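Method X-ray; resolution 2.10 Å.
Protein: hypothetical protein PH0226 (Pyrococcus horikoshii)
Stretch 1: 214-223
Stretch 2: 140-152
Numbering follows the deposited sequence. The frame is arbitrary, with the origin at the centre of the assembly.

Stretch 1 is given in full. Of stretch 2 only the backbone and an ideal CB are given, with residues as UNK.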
ATOM      1  N   LYS A 214     -11.565  16.462  -2.002  1.00 45.33           N
ATOM      2  CA  LYS A 214     -11.017  16.095  -3.300  1.00 45.39           C
ATOM      3  C   LYS A 214      -9.754  15.274  -3.055  1.00 44.82           C
ATOM      4  O   LYS A 214      -8.869  15.691  -2.316  1.00 45.35           O
ATOM      5  CB  LYS A 214     -10.689  17.338  -4.123  1.00 46.61           C
ATOM      6  CG  LYS A 214     -10.360  17.026  -5.577  1.00 50.70           C
ATOM      7  CD  LYS A 214     -10.505  18.258  -6.459  1.00 54.92           C
ATOM      8  CE  LYS A 214     -10.454  17.883  -7.933  1.00 57.10           C
ATOM      9  NZ  LYS A 214     -10.680  19.062  -8.815  1.00 57.42           N
ATOM     10  N   VAL A 215      -9.685  14.100  -3.672  1.00 44.41           N
ATOM     11  CA  VAL A 215      -8.545  13.202  -3.511  1.00 44.34           C
ATOM     12  C   VAL A 215      -7.861  12.975  -4.851  1.00 44.76           C
ATOM     13  O   VAL A 215      -8.494  12.572  -5.825  1.00 43.09           O
ATOM     14  CB  VAL A 215      -8.998  11.836  -2.940  1.00 45.60           C
ATOM     15  CG1 VAL A 215      -7.789  10.930  -2.717  1.00 45.01           C
ATOM     16  CG2 VAL A 215      -9.763  12.045  -1.638  1.00 43.69           C
ATOM     17  N   GLY A 216      -6.563  13.239  -4.898  1.00 45.26           N
ATOM     18  CA  GLY A 216      -5.834  13.057  -6.135  1.00 46.90           C
ATOM     19  C   GLY A 216      -6.295  14.048  -7.183  1.00 48.29           C
ATOM     20  O   GLY A 216      -6.785  15.129  -6.853  1.00 47.29           O
ATOM     21  N   ASN A 217      -6.154  13.675  -8.448  1.00 50.02           N
ATOM     22  CA  ASN A 217      -6.544  14.551  -9.544  1.00 52.93           C
ATOM     23  C   ASN A 217      -8.029  14.537  -9.863  1.00 53.21           C
ATOM     24  O   ASN A 217      -8.577  15.551 -10.292  1.00 54.48           O
ATOM     25  CB  ASN A 217      -5.740  14.208 -10.796  1.00 54.99           C
ATOM     26  CG  ASN A 217      -4.316  14.722 -10.728  1.00 57.26           C
ATOM     27  OD1 ASN A 217      -3.465  14.333 -11.530  1.00 60.41           O
ATOM     28  ND2 ASN A 217      -4.048  15.610  -9.774  1.00 57.03           N
ATOM     29  N   TYR A 218      -8.689  13.403  -9.652  1.00 52.67           N
ATOM     30  CA  TYR A 218     -10.114  13.334  -9.943  1.00 52.24           C
ATOM     31  C   TYR A 218     -10.940  12.382  -9.092  1.00 48.01           C
ATOM     32  O   TYR A 218     -11.910  11.804  -9.571  1.00 48.69           O
ATOM     33  CB  TYR A 218     -10.322  13.026 -11.427  1.00 57.40           C
ATOM     34  CG  TYR A 218     -10.540  14.271 -12.265  1.00 63.81           C
ATOM     35  CD1 TYR A 218     -10.038  14.361 -13.564  1.00 65.85           C
ATOM     36  CD2 TYR A 218     -11.264  15.356 -11.760  1.00 65.04           C
ATOM     37  CE1 TYR A 218     -10.248  15.506 -14.342  1.00 68.34           C
ATOM     38  CE2 TYR A 218     -11.483  16.499 -12.526  1.00 67.79           C
ATOM     39  CZ  TYR A 218     -10.973  16.568 -13.815  1.00 68.55           C
ATOM     40  OH  TYR A 218     -11.189  17.695 -14.576  1.00 70.17           O
ATOM     41  N   SER A 219     -10.569  12.231  -7.828  1.00 43.61           N
ATOM     42  CA  SER A 219     -11.313  11.357  -6.928  1.00 42.19           C
ATOM     43  C   SER A 219     -11.942  12.172  -5.811  1.00 40.30           C
ATOM     44  O   SER A 219     -11.436  13.239  -5.444  1.00 40.38           O
ATOM     45  CB  SER A 219     -10.395  10.276  -6.358  1.00 40.60           C
ATOM     46  OG  SER A 219     -10.017   9.376  -7.379  1.00 42.03           O
ATOM     47  N   TYR A 220     -13.050  11.670  -5.273  1.00 38.92           N
ATOM     48  CA  TYR A 220     -13.769  12.386  -4.220  1.00 37.01           C
ATOM     49  C   TYR A 220     -14.277  11.543  -3.074  1.00 34.95           C
ATOM     50  O   TYR A 220     -14.758  10.426  -3.270  1.00 34.08           O
ATOM     51  CB  TYR A 220     -14.975  13.108  -4.815  1.00 38.27           C
ATOM     52  CG  TYR A 220     -14.616  14.073  -5.902  1.00 39.71           C
ATOM     53  CD1 TYR A 220     -14.267  15.391  -5.607  1.00 40.10           C
ATOM     54  CD2 TYR A 220     -14.567  13.655  -7.225  1.00 39.98           C
ATOM     55  CE1 TYR A 220     -13.877  16.261  -6.608  1.00 41.83           C
ATOM     56  CE2 TYR A 220     -14.177  14.512  -8.229  1.00 42.71           C
ATOM     57  CZ  TYR A 220     -13.832  15.813  -7.918  1.00 42.28           C
ATOM     58  OH  TYR A 220     -13.431  16.652  -8.926  1.00 47.03           O
ATOM     59  N   LEU A 221     -14.166  12.089  -1.867  1.00 34.49           N
ATOM     60  CA  LEU A 221     -14.682  11.443  -0.675  1.00 34.85           C
ATOM     61  C   LEU A 221     -15.846  12.344  -0.309  1.00 32.98           C
ATOM     62  O   LEU A 221     -15.646  13.524  -0.033  1.00 34.67           O
ATOM     63  CB  LEU A 221     -13.667  11.451   0.465  1.00 35.50           C
ATOM     64  CG  LEU A 221     -14.254  10.857   1.743  1.00 38.26           C
ATOM     65  CD1 LEU A 221     -14.274   9.346   1.636  1.00 34.37           C
ATOM     66  CD2 LEU A 221     -13.439  11.296   2.937  1.00 39.66           C
ATOM     67  N   THR A 222     -17.059  11.801  -0.326  1.00 32.36           N
ATOM     68  CA  THR A 222     -18.237  12.602  -0.003  1.00 30.55           C
ATOM     69  C   THR A 222     -18.980  12.099   1.227  1.00 30.82           C
ATOM     70  O   THR A 222     -19.140  10.897   1.416  1.00 30.21           O
ATOM     71  CB  THR A 222     -19.229  12.626  -1.181  1.00 32.20           C
ATOM     72  OG1 THR A 222     -18.570  13.125  -2.351  1.00 34.49           O
ATOM     73  CG2 THR A 222     -20.407  13.531  -0.850  1.00 34.86           C
ATOM     74  N   VAL A 223     -19.431  13.028   2.065  1.00 30.55           N
ATOM     75  CA  VAL A 223     -20.174  12.676   3.268  1.00 31.32           C
ATOM     76  C   VAL A 223     -21.630  13.116   3.091  1.00 30.79           C
ATOM     77  O   VAL A 223     -21.913  14.295   2.899  1.00 30.38           O
ATOM     78  CB  VAL A 223     -19.558  13.347   4.519  1.00 32.34           C
ATOM     79  CG1 VAL A 223     -20.342  12.956   5.763  1.00 32.32           C
ATOM     80  CG2 VAL A 223     -18.100  12.903   4.672  1.00 35.20           C
ATOM     81  N   UNK A 140     -19.027   7.876   0.763  1.00 30.34           N
ATOM     82  CA  UNK A 140     -18.523   7.157  -0.397  1.00 31.42           C
ATOM     83  C   UNK A 140     -17.317   7.816  -1.066  1.00 30.47           C
ATOM     84  O   UNK A 140     -17.121   9.031  -1.008  1.00 28.54           O
ATOM     85  CB  UNK A 140     -19.648   7.007  -1.423  1.00 31.42           C
ATOM     86  N   UNK A 141     -16.485   6.978  -1.665  1.00 30.93           N
ATOM     87  CA  UNK A 141     -15.297   7.437  -2.358  1.00 31.74           C
ATOM     88  C   UNK A 141     -15.391   6.869  -3.757  1.00 32.24           C
ATOM     89  O   UNK A 141     -15.619   5.670  -3.936  1.00 31.43           O
ATOM     90  CB  UNK A 141     -14.009   7.012  -1.650  1.00 31.74           C
ATOM     91  N   UNK A 142     -15.241   7.730  -4.752  1.00 34.52           N
ATOM     92  CA  UNK A 142     -15.325   7.277  -6.129  1.00 36.88           C
ATOM     93  C   UNK A 142     -14.414   8.100  -7.006  1.00 38.24           C
ATOM     94  O   UNK A 142     -13.931   9.166  -6.611  1.00 38.61           O
ATOM     95  CB  UNK A 142     -16.765   7.349  -6.640  1.00 36.88           C
ATOM     96  N   UNK A 143     -14.189   7.597  -8.209  1.00 36.09           N
ATOM     97  CA  UNK A 143     -13.334   8.277  -9.156  1.00 36.14           C
ATOM     98  C   UNK A 143     -14.177   8.746 -10.330  1.00 36.24           C
ATOM     99  O   UNK A 143     -15.004   7.997 -10.846  1.00 34.87           O
ATOM    100  CB  UNK A 143     -12.196   7.367  -9.623  1.00 36.14           C
ATOM    101  N   UNK A 144     -13.981   9.999 -10.727  1.00 36.09           N
ATOM    102  CA  UNK A 144     -14.706  10.545 -11.859  1.00 37.52           C
ATOM    103  C   UNK A 144     -14.036   9.926 -13.083  1.00 37.79           C
ATOM    104  O   UNK A 144     -13.114  10.503 -13.670  1.00 35.73           O
ATOM    105  CB  UNK A 144     -14.683  12.075 -11.887  1.00 37.52           C
ATOM    106  N   UNK A 145     -14.492   8.733 -13.446  1.00 38.96           N
ATOM    107  CA  UNK A 145     -13.741   8.162 -14.551  1.00 41.48           C
ATOM    108  C   UNK A 145     -14.130   8.822 -15.870  1.00 42.61           C
ATOM    109  O   UNK A 145     -13.396   8.793 -16.848  1.00 41.93           O
ATOM    110  CB  UNK A 145     -13.968   6.651 -14.625  1.00 41.48           C
ATOM    111  N   UNK A 146     -15.201   9.602 -15.933  1.00 43.78           N
ATOM    112  CA  UNK A 146     -15.481  10.387 -17.128  1.00 47.97           C
ATOM    113  C   UNK A 146     -14.410  11.442 -17.393  1.00 48.55           C
ATOM    114  O   UNK A 146     -14.021  11.664 -18.536  1.00 48.64           O
ATOM    115  CB  UNK A 146     -16.849  11.060 -17.000  1.00 47.97           C
ATOM    116  N   UNK A 147     -13.933  12.088 -16.336  1.00 51.16           N
ATOM    117  CA  UNK A 147     -12.904  13.112 -16.475  1.00 54.27           C
ATOM    118  C   UNK A 147     -11.534  12.475 -16.700  1.00 54.90           C
ATOM    119  O   UNK A 147     -10.686  13.029 -17.399  1.00 54.87           O
ATOM    120  CB  UNK A 147     -12.874  14.011 -15.237  1.00 54.27           C
ATOM    121  N   UNK A 148     -11.329  11.305 -16.105  1.00 55.41           N
ATOM    122  CA  UNK A 148     -10.068  10.581 -16.224  1.00 56.52           C
ATOM    123  C   UNK A 148      -9.914   9.889 -17.579  1.00 57.28           C
ATOM    124  O   UNK A 148      -8.798   9.677 -18.054  1.00 57.97           O
ATOM    125  CB  UNK A 148      -9.957   9.547 -15.102  1.00 56.52           C
ATOM    126  N   UNK A 149     -11.040   9.544 -18.194  1.00 57.08           N
ATOM    127  CA  UNK A 149     -11.061   8.852 -19.487  1.00 58.06           C
ATOM    128  C   UNK A 149     -10.015   9.399 -20.475  1.00 58.63           C
ATOM    129  O   UNK A 149      -9.169   8.679 -20.988  1.00 57.98           O
ATOM    130  CB  UNK A 149     -12.456   8.964 -20.105  1.00 58.06           C
ATOM    131  N   UNK A 150     -10.052  10.713 -20.772  1.00 59.98           N
ATOM    132  CA  UNK A 150      -9.107  11.329 -21.712  1.00 61.41           C
ATOM    133  C   UNK A 150      -7.655  10.882 -21.547  1.00 62.81           C
ATOM    134  O   UNK A 150      -7.024  10.438 -22.506  1.00 62.99           O
ATOM    135  CB  UNK A 150      -9.171  12.850 -21.564  1.00 61.41           C
ATOM    136  N   UNK A 151      -7.123  11.008 -20.336  1.00 64.34           N
ATOM    137  CA  UNK A 151      -5.748  10.605 -20.073  1.00 66.50           C
ATOM    138  C   UNK A 151      -5.664   9.435 -19.099  1.00 67.72           C
ATOM    139  O   UNK A 151      -4.973   9.501 -18.085  1.00 67.71           O
ATOM    140  CB  UNK A 151      -4.953  11.792 -19.525  1.00 66.50           C
ATOM    141  N   UNK A 152      -6.366   8.354 -19.432  1.00 69.59           N
ATOM    142  CA  UNK A 152      -6.395   7.159 -18.597  1.00 72.15           C
ATOM    143  C   UNK A 152      -5.283   6.173 -18.960  1.00 73.72           C
ATOM    144  O   UNK A 152      -4.699   5.534 -18.082  1.00 73.52           O
ATOM    145  CB  UNK A 152      -7.757   6.472 -18.718  1.00 72.15           C
TER

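Positions 140 to 143 run antiparallel to strand 219-223, so their side chains alternate between the two faces of the sheet. Extended backbone angles there favour beta-branched and aromatic residues, though many others are accepted.

Position 140 shares its face with T222. Its N donates to T222 O at 3.1 Å, and T222 N donates to the O of 140 at 2.9 Å. Nothing of stretch 1 lies closer to the ideal CB than T222 O at 4.8 Å, so several types would fit, a long apolar chain among them. The residue is M140, as selenomethionine, a flexible apolar chain.

Position 141 points to the face of S219 and L221, its ideal CB 4.0 Å from L221 CD1. V215 and the S219 hydroxyl lie farther along, so a long side chain, apolar with a polar tip, fits well. In Y141, CB lies 4.1 Å from L221 CD1, the ring edge meets V215 (Y141 CE1 to V215 CB, 3.8 Å), and Y141 OH is 3.1 Å from S219 OG, at best a weak hydrogen bond.

Position 142 returns to the face of Y220 and T222, its backbone hydrogen-bonded both ways with Y220. A large apolar or aromatic group could reach the Y220 ring. F142 does so with chi1 p: F142 CE1 packs 4.0 Å from Y220 CB, and the rings sit obliquely.

At 143 the ideal CB is 3.7 Å from S219 OG, inviting serine or threonine; threonine also suits a strand. T143 OG1 hydrogen-bonds S219 OG at 3.0 Å, and either could donate.

At 144 the ideal CB points toward stretch 1, 3.6 Å from Y218 O, which accepts from the N of 144. A helix follows, so Asp, Asn, Ser or Thr could cap its free amides. D144 is the N-cap: D144 OD1 accepts from the N of 147 at 2.7 Å. A water bridges D144 OD2 and Y220 OH.

Positions 145 and 146 make no contact with stretch 1 and tolerate many helical residues; they are L145 and R146.

At 147 the ideal CB is 3.2 Å from Y218 CE1, so CB itself packs on the ring, and a polar end could approach the hydroxyl. E147 places CB over one face; E147 OE2 is 3.2 Å from Y218 OH.

At 148 CB points sideways, 5.1 Å from Y218 CD1, so an apolar residue is one of several options. L148 barely touches stretch 1. Positions 149, 150 and 152 are free of it: L149, P150, L152. At 151, CB points toward stretch 1 but starts well short of it, so only a long chain arrives: R151 NH1 lies 4.0 Å from N217 CB.

Stretch 2 (140-152) MYFTDLRELLPRL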
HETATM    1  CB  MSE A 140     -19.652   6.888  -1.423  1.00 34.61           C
HETATM    2  CG  MSE A 140     -19.978   7.970  -2.448  1.00 40.73           C
HETATM    3 SE   MSE A 140     -21.126   7.272  -3.925  1.00 45.06          SE
HETATM    4  CE  MSE A 140     -19.751   6.903  -5.208  1.00 44.54           C
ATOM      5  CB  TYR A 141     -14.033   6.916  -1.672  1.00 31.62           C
ATOM      6  CG  TYR A 141     -12.778   7.169  -2.478  1.00 31.38           C
ATOM      7  CD1 TYR A 141     -12.187   8.433  -2.518  1.00 31.73           C
ATOM      8  CD2 TYR A 141     -12.194   6.146  -3.217  1.00 32.12           C
ATOM      9  CE1 TYR A 141     -11.042   8.663  -3.282  1.00 35.09           C
ATOM     10  CE2 TYR A 141     -11.054   6.366  -3.980  1.00 34.01           C
ATOM     11  CZ  TYR A 141     -10.483   7.620  -4.010  1.00 33.68           C
ATOM     12  OH  TYR A 141      -9.361   7.826  -4.787  1.00 36.92           O
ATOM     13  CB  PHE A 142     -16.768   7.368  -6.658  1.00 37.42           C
ATOM     14  CG  PHE A 142     -17.289   8.778  -6.783  1.00 40.60           C
ATOM     15  CD1 PHE A 142     -17.693   9.493  -5.656  1.00 42.04           C
ATOM     16  CD2 PHE A 142     -17.348   9.401  -8.025  1.00 38.94           C
ATOM     17  CE1 PHE A 142     -18.148  10.811  -5.765  1.00 42.77           C
ATOM     18  CE2 PHE A 142     -17.798  10.713  -8.143  1.00 42.33           C
ATOM     19  CZ  PHE A 142     -18.198  11.421  -7.011  1.00 42.30           C
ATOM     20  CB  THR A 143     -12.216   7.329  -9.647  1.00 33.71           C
ATOM     21  OG1 THR A 143     -11.416   6.944  -8.524  1.00 36.70           O
ATOM     22  CG2 THR A 143     -11.332   8.008 -10.687  1.00 33.27           C
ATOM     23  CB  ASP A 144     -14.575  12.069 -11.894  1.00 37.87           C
ATOM     24  CG  ASP A 144     -15.427  12.706 -12.983  1.00 39.57           C
ATOM     25  OD1 ASP A 144     -15.445  12.176 -14.113  1.00 39.28           O
ATOM     26  OD2 ASP A 144     -16.069  13.747 -12.713  1.00 39.22           O
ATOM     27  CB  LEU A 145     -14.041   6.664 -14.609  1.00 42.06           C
ATOM     28  CG  LEU A 145     -13.101   5.914 -15.555  1.00 42.86           C
ATOM     29  CD1 LEU A 145     -12.043   6.830 -16.173  1.00 45.60           C
ATOM     30  CD2 LEU A 145     -12.338   4.785 -14.862  1.00 46.44           C
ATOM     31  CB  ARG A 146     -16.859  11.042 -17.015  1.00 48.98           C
ATOM     32  CG  ARG A 146     -17.310  11.758 -18.277  1.00 52.60           C
ATOM     33  CD  ARG A 146     -18.818  11.840 -18.313  1.00 56.02           C
ATOM     34  NE  ARG A 146     -19.412  10.506 -18.258  1.00 58.34           N
ATOM     35  CZ  ARG A 146     -20.712  10.269 -18.110  1.00 60.28           C
ATOM     36  NH1 ARG A 146     -21.564  11.281 -18.002  1.00 60.44           N
ATOM     37  NH2 ARG A 146     -21.160   9.020 -18.060  1.00 59.47           N
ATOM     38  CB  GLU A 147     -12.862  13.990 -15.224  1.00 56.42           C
ATOM     39  CG  GLU A 147     -14.077  14.881 -15.026  1.00 60.89           C
ATOM     40  CD  GLU A 147     -14.313  15.820 -16.198  1.00 63.79           C
ATOM     41  OE1 GLU A 147     -14.929  15.385 -17.196  1.00 63.99           O
ATOM     42  OE2 GLU A 147     -13.874  16.990 -16.125  1.00 65.39           O
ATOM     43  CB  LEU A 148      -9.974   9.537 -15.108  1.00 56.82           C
ATOM     44  CG  LEU A 148      -8.784   8.578 -15.102  1.00 57.21           C
ATOM     45  CD1 LEU A 148      -7.499   9.356 -14.881  1.00 55.19           C
ATOM     46  CD2 LEU A 148      -8.981   7.537 -14.005  1.00 57.09           C
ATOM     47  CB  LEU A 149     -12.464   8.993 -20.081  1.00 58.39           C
ATOM     48  CG  LEU A 149     -13.263   7.691 -20.013  1.00 59.30           C
ATOM     49  CD1 LEU A 149     -14.153   7.489 -21.241  1.00 59.55           C
ATOM     50  CD2 LEU A 149     -12.375   6.451 -19.919  1.00 59.16           C
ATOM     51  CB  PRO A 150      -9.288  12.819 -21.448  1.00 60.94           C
ATOM     52  CG  PRO A 150     -10.744  12.906 -21.137  1.00 61.48           C
ATOM     53  CD  PRO A 150     -10.948  11.736 -20.200  1.00 60.08           C
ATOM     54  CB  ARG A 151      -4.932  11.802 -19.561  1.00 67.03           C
ATOM     55  CG  ARG A 151      -5.705  12.824 -18.723  1.00 68.22           C
ATOM     56  CD  ARG A 151      -5.922  12.373 -17.287  1.00 68.52           C
ATOM     57  NE  ARG A 151      -6.530  13.433 -16.482  1.00 69.03           N
ATOM     58  CZ  ARG A 151      -6.745  13.356 -15.171  1.00 69.56           C
ATOM     59  NH1 ARG A 151      -7.303  14.373 -14.528  1.00 69.21           N
ATOM     60  NH2 ARG A 151      -6.401  12.266 -14.497  1.00 69.62           N
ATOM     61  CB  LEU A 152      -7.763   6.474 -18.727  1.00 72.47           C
ATOM     62  CG  LEU A 152      -8.135   5.340 -17.761  1.00 72.44           C
ATOM     63  CD1 LEU A 152      -9.614   5.029 -17.908  1.00 72.94           C
ATOM     64  CD2 LEU A 152      -7.307   4.102 -18.037  1.00 72.76           C
TER
HETATM   65  O   HOH W   1     -14.427  15.847 -11.513  1.00 43.70           O
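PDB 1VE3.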